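Local coordinates for protein isomaltodextranase (Arthrobacter globiformis, PDB 5AWO) that hydrolyses alpha-1,6-glucosidic linkages in dextran-like polysaccharides, releasing successive isomaltose units from the non-reducing chain ends, at residues Pro38-Tyr44 with Tyr75-Asp81; Val123-Trp129 with Tyr197-Leu203; Tyr170-Val174 with Ser204-Asp208; Val183-Arg188 with Trp232-Ala237. All coordinates share one frame. Residue numbers count along the deposited sequence, not the author numbering.

Interaction 1 (Pro38-Tyr44 with Tyr75-Asp81); sequences PRYWNIY and YDIACTD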
# COMPACT_ATOMS: atom_id res chain seq x y z
N PRO A 38 7.83 -1.87 0.76
CA PRO A 38 9.21 -2.22 1.04
C PRO A 38 9.52 -3.71 0.83
O PRO A 38 8.63 -4.56 0.86
CB PRO A 38 9.34 -1.90 2.52
CG PRO A 38 7.99 -2.17 3.07
CD PRO A 38 7.04 -1.72 2.00
N ARG A 39 10.80 -4.01 0.68
CA ARG A 39 11.32 -5.35 0.60
C ARG A 39 11.75 -5.74 1.98
O ARG A 39 12.56 -5.05 2.61
CB ARG A 39 12.52 -5.39 -0.35
CG ARG A 39 12.18 -4.99 -1.75
CD ARG A 39 13.37 -5.02 -2.69
NE ARG A 39 13.07 -4.24 -3.89
CZ ARG A 39 13.93 -3.95 -4.88
NH1 ARG A 39 15.18 -4.41 -4.88
NH2 ARG A 39 13.51 -3.18 -5.86
N TYR A 40 11.30 -6.90 2.45
CA TYR A 40 11.68 -7.37 3.76
C TYR A 40 11.56 -8.87 3.93
O TYR A 40 11.03 -9.55 3.03
CB TYR A 40 10.95 -6.62 4.88
CG TYR A 40 9.46 -6.84 5.10
CD1 TYR A 40 8.51 -6.21 4.30
CD2 TYR A 40 8.99 -7.64 6.13
CE1 TYR A 40 7.14 -6.34 4.57
CE2 TYR A 40 7.64 -7.77 6.39
CZ TYR A 40 6.73 -7.12 5.61
OH TYR A 40 5.37 -7.25 5.89
N TRP A 41 12.06 -9.37 5.05
CA TRP A 41 11.87 -10.74 5.49
C TRP A 41 11.15 -10.74 6.80
O TRP A 41 11.33 -9.81 7.63
CB TRP A 41 13.21 -11.43 5.69
CG TRP A 41 13.14 -12.83 6.20
CD1 TRP A 41 12.93 -13.97 5.47
CD2 TRP A 41 13.28 -13.25 7.56
NE1 TRP A 41 12.91 -15.06 6.29
CE2 TRP A 41 13.14 -14.65 7.58
CE3 TRP A 41 13.52 -12.56 8.77
CZ2 TRP A 41 13.22 -15.39 8.76
CZ3 TRP A 41 13.61 -13.31 9.93
CH2 TRP A 41 13.48 -14.70 9.91
N ASN A 42 10.30 -11.73 7.00
CA ASN A 42 9.53 -11.87 8.23
C ASN A 42 9.63 -13.27 8.79
O ASN A 42 9.72 -14.23 8.03
CB ASN A 42 8.07 -11.48 7.95
CG ASN A 42 7.20 -11.45 9.21
OD1 ASN A 42 6.81 -12.47 9.74
ND2 ASN A 42 6.86 -10.22 9.68
N ILE A 43 9.61 -13.39 10.11
CA ILE A 43 9.76 -14.64 10.83
C ILE A 43 8.57 -15.60 10.69
O ILE A 43 8.60 -16.68 11.23
CB ILE A 43 10.00 -14.41 12.36
CG1 ILE A 43 8.74 -13.86 13.05
CG2 ILE A 43 11.21 -13.53 12.59
CD1 ILE A 43 8.75 -13.94 14.56
N TYR A 44 7.52 -15.22 9.96
CA TYR A 44 6.29 -16.03 9.90
C TYR A 44 6.53 -17.44 9.37
O TYR A 44 5.85 -18.35 9.80
CB TYR A 44 5.29 -15.31 9.02
CG TYR A 44 3.90 -15.87 8.95
CD1 TYR A 44 2.92 -15.47 9.86
CD2 TYR A 44 3.51 -16.77 7.91
CE1 TYR A 44 1.62 -15.95 9.78
CE2 TYR A 44 2.21 -17.22 7.82
CZ TYR A 44 1.27 -16.80 8.73
OH TYR A 44 -0.01 -17.26 8.61
N TYR A 75 16.40 -6.65 0.15
CA TYR A 75 15.58 -7.19 1.25
C TYR A 75 16.40 -6.96 2.52
O TYR A 75 17.00 -7.88 3.05
CB TYR A 75 15.26 -8.67 1.04
CG TYR A 75 14.46 -8.96 -0.21
CD1 TYR A 75 15.09 -9.19 -1.42
CD2 TYR A 75 13.07 -9.05 -0.17
CE1 TYR A 75 14.37 -9.49 -2.55
CE2 TYR A 75 12.34 -9.33 -1.32
CZ TYR A 75 12.99 -9.57 -2.48
OH TYR A 75 12.25 -9.86 -3.59
N ASP A 76 16.38 -5.72 2.99
CA ASP A 76 17.33 -5.34 4.06
C ASP A 76 16.67 -5.02 5.37
O ASP A 76 17.33 -4.55 6.26
CB ASP A 76 18.25 -4.22 3.62
CG ASP A 76 17.53 -3.01 3.17
OD1 ASP A 76 16.34 -2.88 3.48
OD2 ASP A 76 18.15 -2.17 2.46
N ILE A 77 15.37 -5.28 5.48
CA ILE A 77 14.66 -5.27 6.77
C ILE A 77 14.38 -6.70 7.22
O ILE A 77 13.83 -7.48 6.44
CB ILE A 77 13.34 -4.50 6.64
CG1 ILE A 77 13.57 -3.02 6.33
CG2 ILE A 77 12.48 -4.70 7.88
CD1 ILE A 77 12.32 -2.30 5.86
N ALA A 78 14.77 -7.06 8.45
CA ALA A 78 14.39 -8.31 9.09
C ALA A 78 13.32 -7.98 10.10
O ALA A 78 13.56 -7.19 11.04
CB ALA A 78 15.58 -8.96 9.77
N CYS A 79 12.13 -8.51 9.89
CA CYS A 79 10.94 -8.11 10.66
C CYS A 79 10.43 -9.22 11.55
O CYS A 79 10.26 -10.37 11.10
CB CYS A 79 9.84 -7.71 9.69
SG CYS A 79 8.36 -6.90 10.40
N THR A 80 10.18 -8.91 12.81
CA THR A 80 9.53 -9.85 13.70
C THR A 80 8.04 -9.97 13.37
O THR A 80 7.51 -9.33 12.47
CB THR A 80 9.77 -9.45 15.17
OG1 THR A 80 9.14 -8.19 15.43
CG2 THR A 80 11.26 -9.32 15.48
N ASP A 81 7.38 -10.85 14.12
CA ASP A 81 5.96 -11.09 13.94
C ASP A 81 5.30 -11.35 15.29
O ASP A 81 5.74 -10.80 16.32
CB ASP A 81 5.72 -12.20 12.90
CG ASP A 81 4.37 -12.05 12.22
OD1 ASP A 81 4.16 -11.06 11.49
OD2 ASP A 81 3.52 -12.94 12.50
O HOH W 1 13.79 -2.63 2.61

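Interaction 2 (Val123-Trp129 with Tyr197-Leu203); sequences VYYNPLW and YLRIDFL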
# COMPACT_ATOMS: atom_id res chain seq x y z
N VAL A 123 9.63 -4.18 13.23
CA VAL A 123 8.97 -4.65 14.43
C VAL A 123 7.47 -4.85 14.22
O VAL A 123 6.78 -3.96 13.75
CB VAL A 123 9.19 -3.71 15.62
CG1 VAL A 123 8.34 -4.13 16.82
CG2 VAL A 123 10.66 -3.74 16.02
N TYR A 124 7.01 -6.03 14.64
CA TYR A 124 5.57 -6.31 14.80
C TYR A 124 5.17 -5.98 16.23
O TYR A 124 5.64 -6.60 17.18
CB TYR A 124 5.33 -7.77 14.49
CG TYR A 124 3.95 -8.33 14.73
CD1 TYR A 124 3.49 -8.64 16.01
CD2 TYR A 124 3.10 -8.64 13.67
CE1 TYR A 124 2.23 -9.17 16.23
CE2 TYR A 124 1.87 -9.21 13.90
CZ TYR A 124 1.44 -9.48 15.17
OH TYR A 124 0.19 -10.04 15.41
N TYR A 125 4.37 -4.95 16.40
CA TYR A 125 3.71 -4.71 17.68
C TYR A 125 2.56 -3.75 17.50
O TYR A 125 2.54 -2.93 16.61
CB TYR A 125 4.69 -4.16 18.76
CG TYR A 125 4.31 -4.66 20.14
CD1 TYR A 125 4.58 -5.98 20.52
CD2 TYR A 125 3.70 -3.82 21.08
CE1 TYR A 125 4.19 -6.47 21.75
CE2 TYR A 125 3.30 -4.31 22.31
CZ TYR A 125 3.57 -5.62 22.65
OH TYR A 125 3.17 -6.08 23.89
N ASN A 126 1.59 -3.87 18.41
CA ASN A 126 0.44 -2.98 18.44
C ASN A 126 0.59 -2.14 19.69
O ASN A 126 0.56 -2.67 20.79
CB ASN A 126 -0.86 -3.78 18.44
CG ASN A 126 -2.08 -2.90 18.31
OD1 ASN A 126 -2.09 -1.77 18.85
ND2 ASN A 126 -3.12 -3.36 17.61
N PRO A 127 0.74 -0.81 19.53
CA PRO A 127 1.02 0.03 20.71
C PRO A 127 -0.18 0.28 21.60
O PRO A 127 -0.05 1.01 22.60
CB PRO A 127 1.55 1.30 20.10
CG PRO A 127 0.81 1.40 18.80
CD PRO A 127 0.70 -0.01 18.30
N LEU A 128 -1.33 -0.32 21.28
CA LEU A 128 -2.45 -0.37 22.20
C LEU A 128 -2.47 -1.62 23.07
O LEU A 128 -3.40 -1.81 23.87
CB LEU A 128 -3.80 -0.17 21.49
CG LEU A 128 -4.14 1.34 21.55
CD1 LEU A 128 -3.33 2.14 20.57
CD2 LEU A 128 -5.61 1.57 21.29
N TRP A 129 -1.47 -2.48 22.93
CA TRP A 129 -1.28 -3.59 23.83
C TRP A 129 -0.56 -3.08 25.07
O TRP A 129 0.43 -2.33 24.94
CB TRP A 129 -0.49 -4.76 23.22
CG TRP A 129 -1.29 -5.62 22.28
CD1 TRP A 129 -2.61 -5.91 22.35
CD2 TRP A 129 -0.79 -6.31 21.14
NE1 TRP A 129 -2.97 -6.75 21.30
CE2 TRP A 129 -1.87 -6.99 20.54
CE3 TRP A 129 0.48 -6.43 20.57
CZ2 TRP A 129 -1.72 -7.78 19.40
CZ3 TRP A 129 0.62 -7.18 19.41
CH2 TRP A 129 -0.47 -7.85 18.84
N TYR A 197 9.84 0.35 9.97
CA TYR A 197 8.64 -0.38 9.61
C TYR A 197 8.01 -0.96 10.88
O TYR A 197 8.60 -1.82 11.54
CB TYR A 197 9.04 -1.52 8.68
CG TYR A 197 7.89 -2.29 8.04
CD1 TYR A 197 7.10 -1.72 7.07
CD2 TYR A 197 7.66 -3.60 8.41
CE1 TYR A 197 6.09 -2.44 6.46
CE2 TYR A 197 6.64 -4.33 7.80
CZ TYR A 197 5.87 -3.74 6.83
OH TYR A 197 4.87 -4.46 6.20
N LEU A 198 6.81 -0.48 11.20
CA LEU A 198 6.05 -0.97 12.35
C LEU A 198 4.76 -1.65 11.87
O LEU A 198 3.95 -1.03 11.19
CB LEU A 198 5.75 0.18 13.31
CG LEU A 198 4.99 -0.21 14.57
CD1 LEU A 198 5.82 -1.13 15.43
CD2 LEU A 198 4.53 1.02 15.35
N ARG A 199 4.62 -2.92 12.22
CA ARG A 199 3.52 -3.77 11.73
C ARG A 199 2.53 -4.02 12.85
O ARG A 199 2.84 -4.69 13.82
CB ARG A 199 4.09 -5.08 11.17
CG ARG A 199 3.07 -5.93 10.43
CD ARG A 199 3.76 -6.95 9.53
NE ARG A 199 2.85 -7.79 8.74
CZ ARG A 199 2.36 -7.45 7.58
NH1 ARG A 199 2.57 -6.25 7.04
NH2 ARG A 199 1.59 -8.34 6.94
N ILE A 200 1.34 -3.43 12.67
CA ILE A 200 0.36 -3.30 13.76
C ILE A 200 -0.85 -4.18 13.42
O ILE A 200 -1.64 -3.85 12.54
CB ILE A 200 -0.10 -1.85 13.87
CG1 ILE A 200 1.12 -0.93 14.09
CG2 ILE A 200 -1.13 -1.73 14.98
CD1 ILE A 200 0.75 0.54 14.18
N ASP A 201 -1.00 -5.28 14.18
CA ASP A 201 -1.99 -6.32 13.86
C ASP A 201 -3.15 -6.31 14.85
O ASP A 201 -3.12 -5.59 15.86
CB ASP A 201 -1.24 -7.67 13.92
CG ASP A 201 -1.96 -8.86 13.25
OD1 ASP A 201 -3.06 -8.71 12.68
OD2 ASP A 201 -1.35 -9.96 13.34
N PHE A 202 -4.19 -7.09 14.54
CA PHE A 202 -5.36 -7.27 15.41
C PHE A 202 -6.15 -5.98 15.63
O PHE A 202 -6.89 -5.83 16.60
CB PHE A 202 -4.96 -7.95 16.73
CG PHE A 202 -4.56 -9.39 16.53
CD1 PHE A 202 -5.53 -10.37 16.37
CD2 PHE A 202 -3.24 -9.76 16.43
CE1 PHE A 202 -5.19 -11.68 16.15
CE2 PHE A 202 -2.88 -11.08 16.20
CZ PHE A 202 -3.87 -12.05 16.06
N LEU A 203 -6.08 -5.12 14.61
CA LEU A 203 -6.81 -3.86 14.66
C LEU A 203 -8.32 -4.05 14.82
O LEU A 203 -8.96 -3.38 15.63
CB LEU A 203 -6.50 -3.06 13.39
CG LEU A 203 -5.10 -2.49 13.36
CD1 LEU A 203 -4.77 -2.00 11.96
CD2 LEU A 203 -4.95 -1.36 14.38

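Interaction 3 (Tyr170-Val174 with Ser204-Asp208); sequences YWLDV and SWYED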
# COMPACT_ATOMS: atom_id res chain seq x y z
N TYR A 170 -3.45 -6.63 27.82
CA TYR A 170 -4.64 -5.81 27.84
C TYR A 170 -4.76 -5.00 26.58
O TYR A 170 -3.75 -4.65 25.97
CB TYR A 170 -4.58 -4.81 29.01
CG TYR A 170 -4.76 -5.39 30.38
CD1 TYR A 170 -3.67 -5.83 31.12
CD2 TYR A 170 -6.02 -5.48 30.95
CE1 TYR A 170 -3.84 -6.38 32.39
CE2 TYR A 170 -6.19 -6.02 32.22
CZ TYR A 170 -5.09 -6.46 32.93
OH TYR A 170 -5.26 -7.00 34.19
N TRP A 171 -5.98 -4.65 26.20
CA TRP A 171 -6.17 -3.54 25.30
C TRP A 171 -6.20 -2.25 26.12
O TRP A 171 -6.87 -2.16 27.14
CB TRP A 171 -7.49 -3.65 24.54
CG TRP A 171 -7.49 -4.61 23.38
CD1 TRP A 171 -8.37 -5.64 23.19
CD2 TRP A 171 -6.65 -4.59 22.22
NE1 TRP A 171 -8.10 -6.28 22.02
CE2 TRP A 171 -7.06 -5.65 21.39
CE3 TRP A 171 -5.60 -3.78 21.80
CZ2 TRP A 171 -6.45 -5.92 20.15
CZ3 TRP A 171 -4.99 -4.04 20.57
CH2 TRP A 171 -5.41 -5.12 19.77
N LEU A 172 -5.44 -1.26 25.67
CA LEU A 172 -5.42 0.07 26.27
C LEU A 172 -6.77 0.71 26.26
O LEU A 172 -7.49 0.60 25.29
CB LEU A 172 -4.43 0.93 25.46
CG LEU A 172 -4.41 2.43 25.79
CD1 LEU A 172 -3.82 2.59 27.16
CD2 LEU A 172 -3.62 3.19 24.74
N ASP A 173 -7.11 1.40 27.35
CA ASP A 173 -8.28 2.26 27.38
C ASP A 173 -7.87 3.68 27.01
O ASP A 173 -7.29 4.41 27.83
CB ASP A 173 -8.94 2.25 28.76
CG ASP A 173 -10.18 3.11 28.81
OD1 ASP A 173 -10.56 3.77 27.83
OD2 ASP A 173 -10.79 3.11 29.90
N VAL A 174 -8.15 4.07 25.78
CA VAL A 174 -7.73 5.38 25.26
C VAL A 174 -8.42 6.57 25.94
O VAL A 174 -8.01 7.72 25.72
CB VAL A 174 -7.85 5.50 23.72
CG1 VAL A 174 -7.03 4.42 23.04
CG2 VAL A 174 -9.30 5.46 23.26
N SER A 204 -8.88 -4.96 14.04
CA SER A 204 -10.31 -5.21 14.04
C SER A 204 -10.76 -5.77 15.37
O SER A 204 -11.86 -5.47 15.86
CB SER A 204 -10.68 -6.14 12.89
OG SER A 204 -9.92 -7.36 12.88
N TRP A 205 -9.91 -6.58 16.00
CA TRP A 205 -10.23 -7.11 17.32
C TRP A 205 -10.30 -6.01 18.39
O TRP A 205 -11.23 -6.02 19.21
CB TRP A 205 -9.26 -8.20 17.73
CG TRP A 205 -9.33 -9.47 16.91
CD1 TRP A 205 -9.81 -9.62 15.64
CD2 TRP A 205 -8.89 -10.77 17.34
NE1 TRP A 205 -9.69 -10.93 15.26
CE2 TRP A 205 -9.13 -11.66 16.27
CE3 TRP A 205 -8.33 -11.28 18.51
CZ2 TRP A 205 -8.82 -13.02 16.34
CZ3 TRP A 205 -8.03 -12.63 18.59
CH2 TRP A 205 -8.28 -13.49 17.51
N TYR A 206 -9.37 -5.07 18.36
CA TYR A 206 -9.53 -3.83 19.18
C TYR A 206 -10.84 -3.10 18.86
O TYR A 206 -11.61 -2.76 19.76
CB TYR A 206 -8.33 -2.89 18.97
CG TYR A 206 -8.56 -1.56 19.64
CD1 TYR A 206 -8.32 -1.41 21.01
CD2 TYR A 206 -9.02 -0.47 18.94
CE1 TYR A 206 -8.56 -0.21 21.63
CE2 TYR A 206 -9.27 0.74 19.56
CZ TYR A 206 -9.03 0.86 20.92
OH TYR A 206 -9.29 2.10 21.50
N GLU A 207 -11.08 -2.84 17.59
CA GLU A 207 -12.19 -1.95 17.18
C GLU A 207 -13.57 -2.45 17.62
O GLU A 207 -14.32 -1.70 18.28
CB GLU A 207 -12.16 -1.70 15.67
CG GLU A 207 -13.26 -0.74 15.21
CD GLU A 207 -13.17 -0.28 13.78
OE1 GLU A 207 -12.47 -0.92 12.95
OE2 GLU A 207 -13.84 0.74 13.46
N ASP A 208 -13.91 -3.67 17.23
CA ASP A 208 -15.24 -4.17 17.63
C ASP A 208 -15.26 -5.54 18.30
O ASP A 208 -16.32 -6.07 18.59
CB ASP A 208 -16.24 -4.06 16.46
CG ASP A 208 -16.01 -5.06 15.40
OD1 ASP A 208 -15.04 -5.83 15.54
OD2 ASP A 208 -16.79 -5.04 14.42
O HOH W 2 -9.45 2.03 24.13

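Interaction 4 (Val183-Arg188 with Trp232-Ala237); sequences VQGYVR and WINEAA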
# COMPACT_ATOMS: atom_id res chain seq x y z
N VAL A 183 0.82 5.61 24.08
CA VAL A 183 0.79 5.13 22.69
C VAL A 183 1.87 5.80 21.86
O VAL A 183 2.65 5.14 21.13
CB VAL A 183 -0.60 5.34 22.06
CG1 VAL A 183 -0.60 5.03 20.56
CG2 VAL A 183 -1.64 4.49 22.76
N GLN A 184 1.94 7.13 21.95
CA GLN A 184 2.92 7.84 21.15
C GLN A 184 4.34 7.52 21.56
O GLN A 184 5.22 7.40 20.71
CB GLN A 184 2.65 9.33 21.15
CG GLN A 184 1.33 9.66 20.52
CD GLN A 184 1.19 11.11 20.13
OE1 GLN A 184 1.44 12.01 20.94
NE2 GLN A 184 0.76 11.36 18.90
N GLY A 185 4.58 7.41 22.86
CA GLY A 185 5.87 6.96 23.34
C GLY A 185 6.27 5.58 22.84
O GLY A 185 7.45 5.33 22.61
N TYR A 186 5.29 4.67 22.71
CA TYR A 186 5.56 3.30 22.24
C TYR A 186 6.01 3.31 20.77
O TYR A 186 6.99 2.68 20.40
CB TYR A 186 4.34 2.37 22.39
CG TYR A 186 4.65 0.96 22.86
CD1 TYR A 186 5.86 0.37 22.60
CD2 TYR A 186 3.70 0.24 23.57
CE1 TYR A 186 6.15 -0.90 23.06
CE2 TYR A 186 3.96 -1.03 24.04
CZ TYR A 186 5.20 -1.60 23.80
OH TYR A 186 5.51 -2.85 24.31
N VAL A 187 5.30 4.10 19.98
CA VAL A 187 5.60 4.26 18.56
C VAL A 187 6.99 4.90 18.41
O VAL A 187 7.83 4.41 17.66
CB VAL A 187 4.49 5.02 17.85
CG1 VAL A 187 4.88 5.34 16.43
CG2 VAL A 187 3.20 4.20 17.88
N ARG A 188 7.22 5.99 19.13
CA ARG A 188 8.56 6.62 19.08
C ARG A 188 9.69 5.77 19.64
O ARG A 188 10.81 5.86 19.17
CB ARG A 188 8.54 8.00 19.73
CG ARG A 188 7.70 9.01 18.99
CD ARG A 188 8.02 10.46 19.35
NE ARG A 188 7.08 11.40 18.75
CZ ARG A 188 6.00 11.92 19.35
NH1 ARG A 188 5.68 11.62 20.60
NH2 ARG A 188 5.23 12.77 18.68
N TRP A 232 -3.13 9.02 16.76
CA TRP A 232 -1.96 9.13 17.61
C TRP A 232 -0.75 8.41 17.02
O TRP A 232 0.39 8.89 17.06
CB TRP A 232 -2.26 8.51 18.98
CG TRP A 232 -3.24 9.26 19.84
CD1 TRP A 232 -3.70 10.53 19.67
CD2 TRP A 232 -3.88 8.75 21.01
NE1 TRP A 232 -4.57 10.86 20.69
CE2 TRP A 232 -4.69 9.78 21.52
CE3 TRP A 232 -3.81 7.55 21.69
CZ2 TRP A 232 -5.45 9.62 22.68
CZ3 TRP A 232 -4.58 7.38 22.85
CH2 TRP A 232 -5.37 8.42 23.32
N ILE A 233 -1.00 7.21 16.50
CA ILE A 233 0.06 6.38 15.89
C ILE A 233 0.69 7.09 14.67
O ILE A 233 1.91 7.16 14.54
CB ILE A 233 -0.52 5.00 15.52
CG1 ILE A 233 -0.90 4.20 16.78
CG2 ILE A 233 0.45 4.20 14.66
CD1 ILE A 233 -1.80 2.99 16.52
N ASN A 234 -0.18 7.60 13.81
CA ASN A 234 0.23 8.35 12.63
C ASN A 234 1.15 9.52 13.02
O ASN A 234 2.26 9.63 12.55
CB ASN A 234 -1.04 8.84 11.92
CG ASN A 234 -0.80 9.76 10.76
OD1 ASN A 234 0.31 9.96 10.28
ND2 ASN A 234 -1.89 10.36 10.31
N GLU A 235 0.67 10.35 13.94
CA GLU A 235 1.47 11.49 14.36
C GLU A 235 2.83 11.07 14.93
O GLU A 235 3.86 11.67 14.62
CB GLU A 235 0.69 12.31 15.40
CG GLU A 235 1.46 13.53 15.91
CD GLU A 235 0.67 14.37 16.91
OE1 GLU A 235 0.10 13.81 17.85
OE2 GLU A 235 0.64 15.61 16.75
N ALA A 236 2.85 10.05 15.78
CA ALA A 236 4.08 9.60 16.38
C ALA A 236 5.05 8.93 15.40
O ALA A 236 6.27 9.00 15.57
CB ALA A 236 3.76 8.68 17.53
N ALA A 237 4.51 8.21 14.41
CA ALA A 237 5.38 7.59 13.40
C ALA A 237 6.03 8.66 12.52
O ALA A 237 7.16 8.51 12.05
CB ALA A 237 4.56 6.63 12.53
O HOH W 3 6.71 12.18 15.80

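Interaction 1 (Pro38-Tyr44 with Tyr75-Asp81)
Strands 39-42 and 77-79 lie side by side and parallel, their axes 4.7 Å apart at closest approach and 33° from parallel. Three backbone bonds fix the register: Trp41 N to Ile77 O (2.9 Å), Cys79 N to Trp41 O (2.7 Å) and Ile43 N to Cys79 O (3.2 Å). On one face, Tyr40, Asn42, Ile77 and Cys79 interlock. The Tyr40 CB sits 3.6 Å from Ile77 CB, and its ring leans along the sheet until CD2 meets Cys79 CB at 3.7 Å; Cys79 SG lies 5.1 Å from the ring centroid, an oblique sulfur-aromatic contact. These strands are neighbours in the eight-stranded parallel barrel of this GH27 enzyme, and the Tyr40 face looks into its interior, where Tyr40 OH is hydrogen-bonded to Tyr197. Trp41 and Ala78 point to the other face: the small methyl of Ala78 leaves a shallow step beside the indole (CE3 to CB 4.3 Å), and helix 56-68 covers Trp41. At the strands' N-terminal end the Tyr75 ring forms a platform for Arg39, whose CB lies 4.2 Å from the ring centroid in an off-centre CH-pi contact. Beyond the C-terminal end, Ile43 presses CG1 to within 3.4 Å of Asp81 CB, while Asn42 OD1 caps Tyr44 N at 2.8 Å, where the chain turns into a helix.

Interaction 2 (Val123-Trp129 with Tyr197-Leu203)
Parallel strand pairing satisfies the first polar atoms: Val123 N donates to Tyr197 O (3.1 Å), and Val123 O accepts from Arg199 N (2.8 Å). Farther along, the bond from Tyr125 N to Arg199 O is 3.0 Å long but weak, its angle at hydrogen only 126°. Beyond the strands, side chains take over. Asn126 works at both ends: ND2 donates to Asp201 O (2.8 Å), while OD1 accepts from Leu128 N (2.9 Å) in an Asx turn within the type I turn Asn126-Trp129. The phenol of Tyr124 donates through OH to Asp201 OD2 at 2.6 Å, with the carboxylate oxygen near the plane of the tyrosine ring. The Arg199 guanidinium forms salt bridges with Asp314 and Asp316. Apolar contacts flank this network, including Trp129 CZ2 to Phe202 CD2 at 3.9 Å. Asp201 is probably the catalytic nucleophile, and its place just past a strand's C-terminal end is characteristic of the catalytic site of a TIM-barrel glycoside hydrolase.

Interaction 3 (Tyr170-Val174 with Ser204-Asp208)
The end of strand 169-172 crosses the short helix 203-208 with local axes 10.1 Å apart and N-to-C directions 69° from parallel; the closest CA pair, Trp171 and Tyr206, is separated by 7.0 Å. That distance excludes backbone pairing, so large side chains bridge the gap. Both elements lie outside the eight barrel strands of the TIM barrel: the strand pairs antiparallel with 129-131, and the helix directly follows barrel strand 197-200 and Asp201, the likely nucleophile. Trp171 points toward the helix and is the main contributor from its strand, while Tyr206 has the largest area covered by the partner. Tyr206 CB sits over the six-membered ring of Trp171, 3.6 Å from the centroid and just 7° off the normal, a well-centred CH-pi contact. The phenol ring then turns its edge to the same indole in an edge-to-face pair, with centroids 5.3 Å apart and planes at 70°. Trp171 also stacks with Trp129, while Tyr206 stacks with His221, so the pair continues into a wider aromatic cluster. Val174 CG1 closes on Tyr206 OH at 3.6 Å. Beside it, one water bridges the two segments: it donates to Leu172 O at 2.7 Å, accepts from Val174 N at 2.9 Å and lies 2.6 Å from Tyr206 OH.

Interaction 4 (Val183-Arg188 with Trp232-Ala237)
Trp232 opens the second helix's side of the contact, pointing toward helix 179-192 with the edge of its indole against Val183: CE3 lies 3.9 Å from CG2. Its carbonyl does double duty, since Trp232 O accepts the helical bond from Ala236 N (3.0 Å) and a second one from Gln184 NE2 (3.1 Å, angle 172°). Ile233 follows, with CG1 3.9 Å from Val183 CG1 and CG2 4.2 Å from Val187 CG2; it also reaches Ile200 of the barrel strand beneath. Glu235, on the solvent side, brings OE1 to 2.7 Å from Gln184 NE2 in a nearly straight hydrogen bond (166°), while Lys180 offers a long, weak ion pair to the same oxygen. A water accepts from Arg188 NE and donates to Glu235 O, both at 3.1 Å. At Ala236 the helices come closest, its CA 5.2 Å from that of Gln184. The small side chain permits this: CB fits between Gln184 CB (3.8 Å) and Val187 CG1 (3.7 Å). Ala237 ends the segment, its N 3.5 Å from Val187 CG1. The local axes approach to 8.5 Å at -41°, joining two outer TIM-barrel helices, 179-192 before and 223-237 after strand 197-200, with short helix 203-208 between them in the chain. The chemistry is thus graded, from an apolar seam facing the barrel to amide, carboxylate and water-mediated bonds toward solvent, with Gln184 spanning the transition.

Interactions 1 and 2 occupy the same parallel barrel sheet, where strands 77-79 and 120-124 are neighbours; their centres are 14 Å apart. They join across the interior through Tyr40 OH and Tyr197 OH (2.9 Å) and along the sheet through Thr80 OG1 and Tyr124 N (3.1 Å). Interaction 2 contains Asp201, the likely nucleophile, and the Asp81 side chain of interaction 1 lies about 6 Å from that of Asp201. Interaction 3 extends outward from this site, with Leu128 O 2.8 Å from Leu172 N. Interaction 4 backs the barrel wall, Ile200 CD1 meeting Ile233 CG2 at 3.7 Å, and touches interaction 3 through Leu172 CD2 and Val183 CG2 (3.1 Å).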